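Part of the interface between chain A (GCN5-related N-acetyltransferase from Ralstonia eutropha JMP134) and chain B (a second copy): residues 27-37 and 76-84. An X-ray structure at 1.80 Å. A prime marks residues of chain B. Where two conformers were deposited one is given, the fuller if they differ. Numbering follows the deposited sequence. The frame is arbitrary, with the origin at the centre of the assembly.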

# COMPACT_ATOMS: atom_id res chain seq x y z
N GLY A 27 8.45 1.24 18.83
CA GLY A 27 9.86 0.85 18.86
C GLY A 27 10.73 1.34 17.70
O GLY A 27 11.88 0.88 17.54
N ARG A 28 10.21 2.27 16.90
CA ARG A 28 11.01 2.90 15.85
C ARG A 28 12.04 3.83 16.47
O ARG A 28 11.80 4.42 17.52
CB ARG A 28 10.16 3.67 14.86
CG ARG A 28 9.09 2.86 14.12
CD ARG A 28 9.53 1.51 13.56
NE ARG A 28 10.25 1.56 12.28
CZ ARG A 28 9.74 1.24 11.08
NH1 ARG A 28 8.46 0.90 10.92
NH2 ARG A 28 10.52 1.31 10.01
N ASP A 29 13.20 3.93 15.82
CA ASP A 29 14.31 4.76 16.32
C ASP A 29 13.95 6.22 16.37
O ASP A 29 13.42 6.76 15.42
CB ASP A 29 15.53 4.61 15.40
CG ASP A 29 16.39 3.42 15.75
OD1 ASP A 29 16.13 2.74 16.77
OD2 ASP A 29 17.36 3.16 15.00
N ALA A 30 14.27 6.85 17.49
CA ALA A 30 13.94 8.25 17.72
C ALA A 30 14.61 9.14 16.67
O ALA A 30 14.02 10.11 16.19
CB ALA A 30 14.36 8.67 19.12
N LEU A 31 15.83 8.77 16.28
CA LEU A 31 16.56 9.54 15.30
C LEU A 31 15.91 9.44 13.91
O LEU A 31 15.87 10.41 13.15
CB LEU A 31 18.02 9.09 15.28
CG LEU A 31 19.03 10.04 14.68
CD1 LEU A 31 18.94 11.41 15.34
CD2 LEU A 31 20.42 9.44 14.84
N THR A 32 15.40 8.27 13.57
CA THR A 32 14.71 8.10 12.33
C THR A 32 13.41 8.94 12.31
O THR A 32 13.07 9.54 11.30
CB THR A 32 14.42 6.60 12.12
OG1 THR A 32 15.64 5.87 12.27
CG2 THR A 32 13.84 6.34 10.76
N LEU A 33 12.71 8.99 13.44
CA LEU A 33 11.48 9.80 13.53
C LEU A 33 11.82 11.28 13.46
O LEU A 33 11.03 12.07 12.92
CB LEU A 33 10.70 9.49 14.81
CG LEU A 33 10.30 8.01 14.94
CD1 LEU A 33 9.62 7.74 16.28
CD2 LEU A 33 9.42 7.59 13.79
N ALA A 34 13.00 11.65 13.96
CA ALA A 34 13.45 13.03 13.90
C ALA A 34 13.72 13.42 12.45
O ALA A 34 13.40 14.53 12.01
CB ALA A 34 14.69 13.22 14.74
N ALA A 35 14.29 12.49 11.69
CA ALA A 35 14.55 12.71 10.25
C ALA A 35 13.27 12.82 9.44
O ALA A 35 13.21 13.55 8.43
CB ALA A 35 15.43 11.62 9.71
N MSE A 36 12.25 12.09 9.86
CA MSE A 36 10.93 12.10 9.22
C MSE A 36 10.11 13.35 9.51
O MSE A 36 9.18 13.67 8.76
CB MSE A 36 10.14 10.88 9.71
CG MSE A 36 8.78 10.70 9.08
SE MSE A 36 7.75 9.38 10.05
CE MSE A 36 7.43 10.44 11.59
N GLN A 37 10.44 14.04 10.59
CA GLN A 37 9.56 15.07 11.15
C GLN A 37 9.19 16.14 10.14
O GLN A 37 8.01 16.35 9.82
CB GLN A 37 10.24 15.69 12.38
CG GLN A 37 9.37 16.42 13.33
CD GLN A 37 10.14 16.84 14.61
OE1 GLN A 37 11.31 17.22 14.54
NE2 GLN A 37 9.48 16.74 15.76
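Chain B, residues 76-84: PPHPSHPLQ

A proline-rich loop of chain B packs along one side of the first turns of a chain A helix, in a mainly apolar contact with a single hydrogen bond at one end. On chain A, Gly27 and Arg28 are loop, Asp29 is the N-cap residue, and the helix begins at Ala30. The chain B stretch forms no regular helix or strand. It folds into two successive type I turns, His78′ to His81′ and His81′ to Gln84′, which share His81′. The first is closed by His81′ N to His78′ O at 2.8 Å, the second by Gln84′ N to His81′ O at 3.1 Å. The ring of His78′ also accepts a bond at ND1 from Ser80′ N, 3.0 Å away.

The register places the CA of Thr32 5.9 Å from the CA of Pro79′, and the CA of Met36 4.2 Å from the CA of Pro82′. From Pro79′ to Pro82′ the loop therefore advances in the same sense as the helix.

Pro79′ points toward chain A and is covered most on its side. Its CG lies 3.7 Å from Leu33 CD2, its CD 3.8 Å from Met36 SE, and its O 3.1 Å from Thr32 CG2. Residue 36 is selenomethionine; its SE also sits 3.7 Å from Pro77′ O and 3.8 Å from His78′ CA. Pro82′ CB lies 4.0 Å from Ala35 CB and 3.9 Å from Met36 CB. The backbones come close enough here for a CA-H...O contact, Met36 CA to Pro82′ O, at 3.4 Å. Leu83′ CB points away, but CD2 reaches back to 3.6 Å from Ala35 O.

Before the helix, Arg28 NH2 donates to Ser80′ OG at 3.0 Å. Pro79′ CB lies over one face of the guanidinium, 3.6 Å from NH2.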

# COMPACT_ATOMS: atom_id res chain seq x y z
N PRO B 76 3.19 8.92 2.50
CA PRO B 76 3.76 9.83 3.51
C PRO B 76 5.17 9.43 3.94
O PRO B 76 5.45 8.23 4.09
CB PRO B 76 2.82 9.67 4.71
CG PRO B 76 2.13 8.34 4.46
CD PRO B 76 1.96 8.27 2.99
N PRO B 77 6.05 10.41 4.15
CA PRO B 77 7.34 10.09 4.77
C PRO B 77 7.12 9.19 5.98
O PRO B 77 6.15 9.38 6.73
CB PRO B 77 7.90 11.46 5.14
CG PRO B 77 7.38 12.32 4.01
CD PRO B 77 5.96 11.84 3.82
N HIS B 78 8.01 8.22 6.15
CA HIS B 78 7.76 7.06 6.99
C HIS B 78 9.09 6.63 7.60
O HIS B 78 10.13 6.87 7.03
CB HIS B 78 7.20 5.96 6.09
CG HIS B 78 6.80 4.71 6.82
ND1 HIS B 78 7.69 3.70 7.10
CD2 HIS B 78 5.60 4.30 7.30
CE1 HIS B 78 7.06 2.72 7.72
NE2 HIS B 78 5.79 3.06 7.86
N PRO B 79 9.06 5.97 8.76
CA PRO B 79 10.35 5.55 9.31
C PRO B 79 11.22 4.65 8.40
O PRO B 79 12.43 4.64 8.57
CB PRO B 79 9.96 4.81 10.59
CG PRO B 79 8.62 5.36 10.95
CD PRO B 79 7.94 5.62 9.67
N SER B 80 10.62 3.92 7.46
CA SER B 80 11.39 3.13 6.51
C SER B 80 11.92 3.95 5.33
O SER B 80 12.69 3.44 4.51
CB SER B 80 10.54 1.97 6.00
OG SER B 80 10.30 1.04 7.05
N HIS B 81 11.50 5.20 5.24
CA HIS B 81 11.92 6.12 4.18
C HIS B 81 11.66 7.55 4.66
O HIS B 81 10.80 8.27 4.14
CB HIS B 81 11.27 5.80 2.82
CG HIS B 81 9.78 5.66 2.84
ND1 HIS B 81 8.93 6.73 2.61
CD2 HIS B 81 8.99 4.57 2.98
CE1 HIS B 81 7.68 6.29 2.64
NE2 HIS B 81 7.69 4.99 2.86
N PRO B 82 12.39 7.96 5.72
CA PRO B 82 12.00 9.18 6.43
C PRO B 82 12.10 10.43 5.58
O PRO B 82 11.42 11.40 5.88
CB PRO B 82 13.00 9.25 7.60
CG PRO B 82 14.12 8.36 7.22
CD PRO B 82 13.53 7.29 6.36
N LEU B 83 12.95 10.41 4.56
CA LEU B 83 13.15 11.59 3.74
C LEU B 83 12.33 11.59 2.46
O LEU B 83 12.34 12.58 1.73
CB LEU B 83 14.64 11.75 3.39
CG LEU B 83 15.61 11.77 4.56
CD1 LEU B 83 17.04 11.89 4.02
CD2 LEU B 83 15.30 12.86 5.56
N GLN B 84 11.65 10.49 2.17
CA GLN B 84 10.97 10.36 0.88
C GLN B 84 9.45 10.22 1.03
O GLN B 84 8.96 9.47 1.86
CB GLN B 84 11.51 9.13 0.13
CG GLN B 84 12.96 9.23 -0.24
CD GLN B 84 13.43 8.14 -1.19
OE1 GLN B 84 12.67 7.25 -1.56
NE2 GLN B 84 14.71 8.21 -1.57